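Local coordinates for protein 3-oxo-tetronate kinase (Salmonella typhimurium, PDB 3DQQ) that probably phosphorylates 3-oxo-tetronate to 3-oxo-tetronate 4-phosphate at the expense of ATP, as a member of the four-carbon acid sugar kinase family, at residues A[77-82]-A[228-233]; A[102-107]-A[193-198]; A[154-159]-A[165-170]. One frame throughout, in Å; residues are numbered along the deposited sequence.

Interaction 1: residues A[77-82]-A[228-233]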
loop_
_atom_site.group_PDB
_atom_site.type_symbol
_atom_site.label_atom_id
_atom_site.label_comp_id
_atom_site.label_asym_id
_atom_site.label_seq_id
_atom_site.Cartn_x
_atom_site.Cartn_y
_atom_site.Cartn_z
ATOM N N CYS A 77 37.113 -19.226 7.060
ATOM C CA CYS A 77 36.091 -19.625 6.115
ATOM C C CYS A 77 36.543 -20.481 4.919
ATOM O O CYS A 77 37.426 -20.119 4.146
ATOM C CB CYS A 77 35.450 -18.359 5.586
ATOM S SG CYS A 77 34.017 -18.675 4.645
ATOM N N GLN A 78 35.882 -21.604 4.727
ATOM C CA GLN A 78 36.272 -22.547 3.667
ATOM C C GLN A 78 35.602 -22.269 2.354
ATOM O O GLN A 78 36.197 -22.541 1.330
ATOM C CB GLN A 78 35.905 -23.977 4.042
ATOM C CG GLN A 78 36.485 -24.455 5.345
ATOM C CD GLN A 78 37.833 -25.038 5.129
ATOM O OE1 GLN A 78 38.824 -24.282 5.190
ATOM N NE2 GLN A 78 37.908 -26.402 4.868
ATOM N N GLN A 79 34.374 -21.776 2.377
ATOM C CA GLN A 79 33.650 -21.416 1.171
ATOM C C GLN A 79 32.857 -20.143 1.354
ATOM O O GLN A 79 32.257 -19.973 2.360
ATOM C CB GLN A 79 32.682 -22.516 0.837
ATOM C CG GLN A 79 31.706 -22.194 -0.302
ATOM C CD GLN A 79 31.011 -23.455 -0.783
ATOM O OE1 GLN A 79 30.060 -23.909 -0.179
ATOM N NE2 GLN A 79 31.535 -24.060 -1.841
ATOM N N VAL A 80 32.797 -19.273 0.351
ATOM C CA VAL A 80 32.086 -18.035 0.496
ATOM C C VAL A 80 30.918 -18.093 -0.440
ATOM O O VAL A 80 31.028 -18.576 -1.567
ATOM C CB VAL A 80 32.971 -16.841 0.162
ATOM C CG1 VAL A 80 32.160 -15.532 0.165
ATOM C CG2 VAL A 80 34.192 -16.763 1.106
ATOM N N TYR A 81 29.800 -17.546 0.008
ATOM C CA TYR A 81 28.548 -17.640 -0.710
ATOM C C TYR A 81 27.906 -16.303 -0.735
ATOM O O TYR A 81 27.519 -15.783 0.304
ATOM C CB TYR A 81 27.636 -18.545 0.063
ATOM C CG TYR A 81 26.398 -18.944 -0.665
ATOM C CD1 TYR A 81 26.194 -20.263 -1.001
ATOM C CD2 TYR A 81 25.405 -18.026 -0.975
ATOM C CE1 TYR A 81 25.057 -20.671 -1.637
ATOM C CE2 TYR A 81 24.263 -18.418 -1.632
ATOM C CZ TYR A 81 24.097 -19.752 -1.960
ATOM O OH TYR A 81 22.978 -20.217 -2.610
ATOM N N PHE A 82 27.760 -15.746 -1.921
ATOM C CA PHE A 82 27.151 -14.452 -2.079
ATOM C C PHE A 82 25.688 -14.692 -2.313
ATOM O O PHE A 82 25.307 -15.285 -3.298
ATOM C CB PHE A 82 27.801 -13.744 -3.256
ATOM C CG PHE A 82 27.181 -12.441 -3.606
ATOM C CD1 PHE A 82 26.606 -11.632 -2.641
ATOM C CD2 PHE A 82 27.213 -11.993 -4.914
ATOM C CE1 PHE A 82 26.028 -10.392 -2.987
ATOM C CE2 PHE A 82 26.664 -10.757 -5.266
ATOM C CZ PHE A 82 26.074 -9.947 -4.288
ATOM N N MET A 228 20.812 -24.888 0.209
ATOM C CA MET A 228 20.174 -26.133 0.613
ATOM C C MET A 228 20.953 -27.320 0.061
ATOM O O MET A 228 21.227 -28.278 0.755
ATOM C CB MET A 228 18.716 -26.153 0.143
ATOM C CG MET A 228 18.011 -27.451 0.480
ATOM S SD MET A 228 16.686 -27.809 -0.713
ATOM C CE MET A 228 15.585 -26.354 -0.576
ATOM N N GLY A 229 21.345 -27.229 -1.196
ATOM C CA GLY A 229 22.075 -28.314 -1.841
ATOM C C GLY A 229 23.436 -28.517 -1.241
ATOM O O GLY A 229 23.872 -29.652 -1.109
ATOM N N LEU A 230 24.124 -27.431 -0.887
ATOM C CA LEU A 230 25.413 -27.542 -0.253
ATOM C C LEU A 230 25.247 -28.108 1.127
ATOM O O LEU A 230 26.033 -28.949 1.518
ATOM C CB LEU A 230 26.147 -26.216 -0.215
ATOM C CG LEU A 230 26.570 -25.694 -1.585
ATOM C CD1 LEU A 230 26.808 -24.197 -1.504
ATOM C CD2 LEU A 230 27.787 -26.443 -2.164
ATOM N N ALA A 231 24.204 -27.728 1.843
ATOM C CA ALA A 231 24.008 -28.239 3.201
ATOM C C ALA A 231 23.842 -29.734 3.187
ATOM O O ALA A 231 24.417 -30.416 4.004
ATOM C CB ALA A 231 22.828 -27.613 3.864
ATOM N N ARG A 232 23.099 -30.261 2.229
ATOM C CA ARG A 232 22.871 -31.695 2.180
ATOM C C ARG A 232 24.085 -32.501 1.820
ATOM O O ARG A 232 24.114 -33.703 2.092
ATOM C CB ARG A 232 21.772 -32.027 1.201
ATOM C CG ARG A 232 20.459 -31.388 1.580
ATOM C CD ARG A 232 19.308 -31.914 0.828
ATOM N NE ARG A 232 18.137 -31.244 1.333
ATOM C CZ ARG A 232 16.965 -31.186 0.724
ATOM N NH1 ARG A 232 16.759 -31.806 -0.422
ATOM N NH2 ARG A 232 15.983 -30.505 1.290
ATOM N N GLN A 233 25.089 -31.884 1.202
ATOM C CA GLN A 233 26.359 -32.567 1.069
ATOM C C GLN A 233 26.986 -32.782 2.412
ATOM O O GLN A 233 27.628 -33.789 2.610
ATOM C CB GLN A 233 27.337 -31.786 0.232
ATOM C CG GLN A 233 27.193 -32.080 -1.199
ATOM C CD GLN A 233 27.394 -33.529 -1.505
ATOM O OE1 GLN A 233 28.442 -34.105 -1.192
ATOM N NE2 GLN A 233 26.394 -34.140 -2.137
#
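Leu230 reaches from helix 224-235 to strand 79-83 and ends against two neighbouring side chains of one strand face, Gln79 and Tyr81. Its CB leaves the helix on the side that faces the strand. With CG anti to the carbonyl carbon (chi1 -67°), the branch continues toward the strand, and CG comes to 4.2 Å from Gln79 OE1. Of the two methyls, CD1 is the one shared: it lies 3.5 Å from Gln79 OE1 and 3.9 Å from Tyr81 CE1, touching the tyrosine at the ring edge, near the ring plane. CD2 also approaches Gln79 OE1, at 3.9 Å. A branched leucine suits this place because a single side chain can give one methyl to both neighbours and a second to the glutamine.

The two strand residues answer in similar ways. Both carry CG anti to the backbone N (chi1 172° in Gln79 and -169° in Tyr81), and being two apart on a strand they emerge on the same face. The Gln79 chain is extended beyond CG, and its amide is fixed through NE2, which binds the carbonyl oxygens of Leu214 and Ala217, while OE1 lies against the leucine methyls in van der Waals contact. Tyr81 passes its ring beside Leu230 and carries its hydroxyl to Gly223 O, just ahead of the helix. Tyrosine thus combines an apolar ring edge with a polar tip that finds a backbone partner in a buried setting.

On the other strand face Val80 and Phe82 pack elsewhere, Phe82 on helix 96-106. Helix 12-24 lies beside helix 224-235, with Ile18 on Tyr81 and Leu22 on Ala231. The nearest CA atoms, those of Gln79 and Leu230, are 10.4 Å apart, room that the side chains fill where a helix is layered on the parallel strands of an alpha/beta domain.

Interaction 2: residues A[102-107]-A[193-198]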
loop_
_atom_site.group_PDB
_atom_site.type_symbol
_atom_site.label_atom_id
_atom_site.label_comp_id
_atom_site.label_asym_id
_atom_site.label_seq_id
_atom_site.Cartn_x
_atom_site.Cartn_y
_atom_site.Cartn_z
ATOM N N ALA A 102 34.098 -8.246 -7.476
ATOM C CA ALA A 102 35.025 -7.806 -6.446
ATOM C C ALA A 102 35.436 -9.021 -5.623
ATOM O O ALA A 102 36.618 -9.201 -5.339
ATOM C CB ALA A 102 34.435 -6.747 -5.589
ATOM N N LEU A 103 34.479 -9.865 -5.255
ATOM C CA LEU A 103 34.777 -11.026 -4.414
ATOM C C LEU A 103 35.713 -11.938 -5.190
ATOM O O LEU A 103 36.665 -12.475 -4.625
ATOM C CB LEU A 103 33.490 -11.784 -3.989
ATOM C CG LEU A 103 32.438 -11.063 -3.092
ATOM C CD1 LEU A 103 31.100 -11.845 -2.961
ATOM C CD2 LEU A 103 32.992 -10.772 -1.713
ATOM N N MET A 104 35.479 -12.095 -6.480
ATOM C CA MET A 104 36.320 -12.973 -7.273
ATOM C C MET A 104 37.741 -12.476 -7.228
ATOM O O MET A 104 38.685 -13.246 -7.033
ATOM C CB MET A 104 35.816 -13.082 -8.721
ATOM C CG MET A 104 34.408 -13.750 -8.898
ATOM S SD MET A 104 33.872 -13.703 -10.655
ATOM C CE MET A 104 35.074 -14.937 -11.195
ATOM N N VAL A 105 37.927 -11.175 -7.366
ATOM C CA VAL A 105 39.284 -10.645 -7.348
ATOM C C VAL A 105 39.902 -10.828 -5.966
ATOM O O VAL A 105 41.031 -11.215 -5.881
ATOM C CB VAL A 105 39.355 -9.153 -7.756
ATOM C CG1 VAL A 105 40.719 -8.560 -7.341
ATOM C CG2 VAL A 105 39.087 -8.971 -9.224
ATOM N N ALA A 106 39.189 -10.534 -4.880
ATOM C CA ALA A 106 39.733 -10.732 -3.517
ATOM C C ALA A 106 40.054 -12.197 -3.242
ATOM O O ALA A 106 40.954 -12.468 -2.490
ATOM C CB ALA A 106 38.830 -10.222 -2.492
ATOM N N LEU A 107 39.345 -13.146 -3.855
ATOM C CA LEU A 107 39.584 -14.564 -3.605
ATOM C C LEU A 107 40.509 -15.171 -4.664
ATOM O O LEU A 107 40.727 -16.386 -4.745
ATOM C CB LEU A 107 38.257 -15.294 -3.581
ATOM C CG LEU A 107 37.438 -15.121 -2.291
ATOM C CD1 LEU A 107 35.997 -15.566 -2.561
ATOM C CD2 LEU A 107 38.005 -15.893 -1.155
ATOM N N GLY A 193 36.724 -19.178 -21.694
ATOM C CA GLY A 193 36.758 -17.782 -21.220
ATOM C C GLY A 193 35.541 -17.137 -20.531
ATOM O O GLY A 193 35.530 -15.920 -20.287
ATOM N N TYR A 194 34.502 -17.894 -20.198
ATOM C CA TYR A 194 33.438 -17.302 -19.371
ATOM C C TYR A 194 33.942 -17.051 -17.941
ATOM O O TYR A 194 34.659 -17.875 -17.423
ATOM C CB TYR A 194 32.254 -18.230 -19.337
ATOM C CG TYR A 194 31.587 -18.362 -20.645
ATOM C CD1 TYR A 194 30.562 -17.509 -20.983
ATOM C CD2 TYR A 194 31.958 -19.343 -21.557
ATOM C CE1 TYR A 194 29.926 -17.614 -22.175
ATOM C CE2 TYR A 194 31.327 -19.452 -22.761
ATOM C CZ TYR A 194 30.321 -18.572 -23.051
ATOM O OH TYR A 194 29.646 -18.618 -24.215
ATOM N N ARG A 195 33.617 -15.897 -17.350
ATOM C CA ARG A 195 33.806 -15.660 -15.907
ATOM C C ARG A 195 32.753 -16.311 -15.036
ATOM O O ARG A 195 32.998 -16.479 -13.850
ATOM C CB ARG A 195 33.546 -14.214 -15.524
ATOM C CG ARG A 195 34.535 -13.211 -15.774
ATOM C CD ARG A 195 35.367 -12.970 -14.604
ATOM N NE ARG A 195 35.155 -11.805 -13.763
ATOM C CZ ARG A 195 36.078 -11.550 -12.820
ATOM N NH1 ARG A 195 37.149 -12.323 -12.733
ATOM N NH2 ARG A 195 35.993 -10.562 -11.953
ATOM N N TYR A 196 31.532 -16.447 -15.552
ATOM C CA TYR A 196 30.431 -16.920 -14.738
ATOM C C TYR A 196 29.587 -17.922 -15.501
ATOM O O TYR A 196 29.608 -17.963 -16.744
ATOM C CB TYR A 196 29.514 -15.785 -14.277
ATOM C CG TYR A 196 30.093 -14.398 -14.308
ATOM C CD1 TYR A 196 30.772 -13.880 -13.227
ATOM C CD2 TYR A 196 29.935 -13.581 -15.435
ATOM C CE1 TYR A 196 31.292 -12.588 -13.265
ATOM C CE2 TYR A 196 30.477 -12.275 -15.480
ATOM C CZ TYR A 196 31.160 -11.788 -14.398
ATOM O OH TYR A 196 31.684 -10.503 -14.446
ATOM N N ALA A 197 28.824 -18.709 -14.750
ATOM C CA ALA A 197 27.953 -19.727 -15.336
ATOM C C ALA A 197 26.664 -19.706 -14.581
ATOM O O ALA A 197 26.685 -19.841 -13.368
ATOM C CB ALA A 197 28.599 -21.107 -15.236
ATOM N N VAL A 198 25.551 -19.514 -15.281
ATOM C CA VAL A 198 24.235 -19.652 -14.692
ATOM C C VAL A 198 23.893 -21.121 -14.688
ATOM O O VAL A 198 24.181 -21.859 -15.644
ATOM C CB VAL A 198 23.157 -18.891 -15.483
ATOM C CG1 VAL A 198 21.733 -19.143 -14.884
ATOM C CG2 VAL A 198 23.447 -17.410 -15.466
#
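Met104 of helix 96-106 lays its thioether over one face of the Arg195 guanidinium, with SD 3.7 Å above the plane and over its centre. The two long side chains run past each other in opposite directions. The methyl CE continues over the same group, 3.7 Å from Arg195 NH1, and also approaches the backbone O of that arginine. A bend at chi3 (71°) turns CE out of line with the otherwise extended methionine chain. The sulfur has a second neighbour: SD is 3.8 Å from Tyr196 CE1 and stands obliquely to the ring, a Met-aromatic contact. Val105 adds a looser touch, CG2 coming to the edge of the guanidinium, 4.4 Å from NH2.

What holds this first shell is partly local. Arg195 bends at chi2 and chi3, its CB sits over the centre of the Tyr196 ring face, and the tyrosine hydroxyl lies at the edge of the guanidinium. Farther out, Asp101, one helical turn before Val105, forms a salt bridge with Arg195 NH2 and a hydrogen bond with the hydroxyl of Tyr196, which is also bonded to Gly165 N.

Chemically, the arginine divides its work: its N-H groups serve the acid, the tyrosine hydroxyl lies at its edge, and a flat face takes the polarisable, uncharged sulfur. The nearby carboxylate would be expected to stabilise the positive charge.

Interaction 3: residues A[154-159]-A[165-170]; sequences YLPRLM and GRCGVI
Apolar contacts carry the meeting of Pro156 with Cys167 and Val169, the residues on either side of Gly168 in strand 167-170. The sulfur of Cys167 rests against the start of the proline ring, with SG 3.6 Å from Pro156 CA and 3.8 Å from Pro156 CB. Holding SG anti to the backbone N (chi1 -176°) sends it to the helix. Met159, one turn on, adds its CB to the same sulfur at 4.4 Å. At the far edge of the proline, CG touches Val169 CG2 at 3.7 Å, the two side chains crossing at about a right angle. The same methyl lies 4.0 Å from the hydroxyl oxygen of Tyr154, a contact of van der Waals kind.

The axes of the pieces 155-159 and 167-170 run nearly antiparallel, at 157°, and come within 8.0 Å of each other. Compact residues, proline on one side and cysteine on the other, suit so near an approach. The strand is the outermost in this part of the alpha/beta domain; the helix packs on it and reaches the next strand, 196-199, through Leu155 and Met159.

Contacts over ring and guanidinium faces lie at the beginning of the helix. Tyr154, at the N-cap position, has Pro156 CD over the centre of one ring face, while its CD2 lies over a face of the Arg157 guanidinium, offset toward the rim. Proline fits the first turn of a helix, where no backbone N-H is needed for a bond within the helix.

Polar ties come from just outside: Glu160 OE2 accepts a hydrogen bond from Cys167 N, and Asp152 forms a salt bridge with Arg157 NE.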
loop_
_atom_site.group_PDB
_atom_site.type_symbol
_atom_site.label_atom_id
_atom_site.label_comp_id
_atom_site.label_asym_id
_atom_site.label_seq_id
_atom_site.Cartn_x
_atom_site.Cartn_y
_atom_site.Cartn_z
ATOM N N TYR A 154 16.581 -13.162 -19.159
ATOM C CA TYR A 154 17.741 -13.985 -19.495
ATOM C C TYR A 154 18.958 -13.622 -18.605
ATOM O O TYR A 154 19.552 -12.540 -18.736
ATOM C CB TYR A 154 18.070 -13.794 -20.948
ATOM C CG TYR A 154 19.073 -14.799 -21.497
ATOM C CD1 TYR A 154 18.878 -16.146 -21.349
ATOM C CD2 TYR A 154 20.220 -14.386 -22.178
ATOM C CE1 TYR A 154 19.787 -17.049 -21.845
ATOM C CE2 TYR A 154 21.151 -15.310 -22.665
ATOM C CZ TYR A 154 20.923 -16.629 -22.504
ATOM O OH TYR A 154 21.812 -17.565 -23.002
ATOM N N LEU A 155 19.303 -14.517 -17.681
ATOM C CA LEU A 155 20.197 -14.169 -16.605
ATOM C C LEU A 155 21.567 -13.750 -17.100
ATOM O O LEU A 155 22.116 -12.745 -16.656
ATOM C CB LEU A 155 20.271 -15.300 -15.593
ATOM C CG LEU A 155 19.061 -15.382 -14.634
ATOM C CD1 LEU A 155 18.914 -16.802 -14.022
ATOM C CD2 LEU A 155 19.143 -14.310 -13.553
ATOM N N PRO A 156 22.102 -14.452 -18.083
ATOM C CA PRO A 156 23.391 -14.008 -18.610
ATOM C C PRO A 156 23.414 -12.590 -19.178
ATOM O O PRO A 156 24.436 -11.932 -19.082
ATOM C CB PRO A 156 23.680 -15.022 -19.736
ATOM C CG PRO A 156 22.866 -16.147 -19.469
ATOM C CD PRO A 156 21.619 -15.629 -18.807
ATOM N N ARG A 157 22.319 -12.144 -19.804
ATOM C CA ARG A 157 22.223 -10.733 -20.214
ATOM C C ARG A 157 22.105 -9.835 -19.026
ATOM O O ARG A 157 22.788 -8.841 -18.980
ATOM C CB ARG A 157 21.047 -10.444 -21.140
ATOM C CG ARG A 157 21.413 -10.466 -22.603
ATOM C CD ARG A 157 20.402 -9.692 -23.427
ATOM N NE ARG A 157 19.048 -10.248 -23.272
ATOM C CZ ARG A 157 18.594 -11.325 -23.919
ATOM N NH1 ARG A 157 19.346 -11.970 -24.780
ATOM N NH2 ARG A 157 17.374 -11.769 -23.690
ATOM N N LEU A 158 21.241 -10.174 -18.075
ATOM C CA LEU A 158 21.085 -9.377 -16.862
ATOM C C LEU A 158 22.415 -9.240 -16.168
ATOM O O LEU A 158 22.722 -8.152 -15.645
ATOM C CB LEU A 158 20.113 -10.028 -15.881
ATOM C CG LEU A 158 18.643 -9.970 -16.280
ATOM C CD1 LEU A 158 17.786 -10.756 -15.315
ATOM C CD2 LEU A 158 18.190 -8.548 -16.364
ATOM N N MET A 159 23.201 -10.334 -16.161
ATOM C CA MET A 159 24.505 -10.309 -15.492
ATOM C C MET A 159 25.551 -9.524 -16.262
ATOM O O MET A 159 26.259 -8.703 -15.692
ATOM C CB MET A 159 25.039 -11.694 -15.170
ATOM C CG MET A 159 26.343 -11.671 -14.365
ATOM S SD MET A 159 26.239 -11.129 -12.623
ATOM C CE MET A 159 27.879 -11.506 -11.989
ATOM N N GLY A 165 32.535 -9.620 -17.117
ATOM C CA GLY A 165 32.885 -10.739 -17.984
ATOM C C GLY A 165 31.723 -11.335 -18.747
ATOM O O GLY A 165 30.600 -10.833 -18.739
ATOM N N ARG A 166 32.012 -12.458 -19.377
ATOM C CA ARG A 166 31.024 -13.214 -20.121
ATOM C C ARG A 166 30.449 -14.297 -19.278
ATOM O O ARG A 166 31.162 -14.948 -18.502
ATOM C CB ARG A 166 31.654 -13.832 -21.337
ATOM C CG ARG A 166 32.099 -12.773 -22.266
ATOM C CD ARG A 166 32.353 -13.341 -23.650
ATOM N NE ARG A 166 33.451 -14.311 -23.612
ATOM C CZ ARG A 166 33.401 -15.584 -24.018
ATOM N NH1 ARG A 166 32.268 -16.127 -24.531
ATOM N NH2 ARG A 166 34.521 -16.312 -23.879
ATOM N N CYS A 167 29.168 -14.522 -19.486
ATOM C CA CYS A 167 28.382 -15.410 -18.673
ATOM C C CYS A 167 27.768 -16.565 -19.459
ATOM O O CYS A 167 27.136 -16.340 -20.423
ATOM C CB CYS A 167 27.263 -14.586 -18.090
ATOM S SG CYS A 167 26.271 -15.511 -16.957
ATOM N N GLY A 168 27.940 -17.793 -19.006
ATOM C CA GLY A 168 27.478 -18.997 -19.701
ATOM C C GLY A 168 26.284 -19.610 -19.026
ATOM O O GLY A 168 25.721 -19.008 -18.165
ATOM N N VAL A 169 25.884 -20.799 -19.447
ATOM C CA VAL A 169 24.710 -21.503 -18.920
ATOM C C VAL A 169 24.997 -22.999 -18.792
ATOM O O VAL A 169 25.635 -23.547 -19.630
ATOM C CB VAL A 169 23.448 -21.311 -19.806
ATOM C CG1 VAL A 169 22.267 -22.079 -19.213
ATOM C CG2 VAL A 169 23.089 -19.834 -19.932
ATOM N N ILE A 170 24.585 -23.640 -17.699
ATOM C CA ILE A 170 24.549 -25.095 -17.608
ATOM C C ILE A 170 23.075 -25.464 -17.602
ATOM O O ILE A 170 22.380 -25.212 -16.656
ATOM C CB ILE A 170 25.214 -25.641 -16.326
ATOM C CG1 ILE A 170 26.651 -25.147 -16.209
ATOM C CG2 ILE A 170 25.195 -27.173 -16.296
ATOM C CD1 ILE A 170 27.558 -25.671 -17.213
#

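In the fold
From the N terminus, strand 79-83 comes first and is later met by helix 224-235, so interaction 1 closes the longest loop, with 145 residues between its segments. Helix 96-106 follows, and interaction 2 joins it to segment 193-198, nested inside that loop. Interaction 3 is nested again within interaction 2, closing only five residues between its segments on helix 155-160 and strand 167-170. None of the loops cross. Interactions 1 and 2 touch where Phe82 packs on Leu103; interactions 2 and 3 meet through the pairing of neighbouring strands 196-199 and 167-170. All three tie helices to the parallel strands of the sugar-binding N-terminal domain.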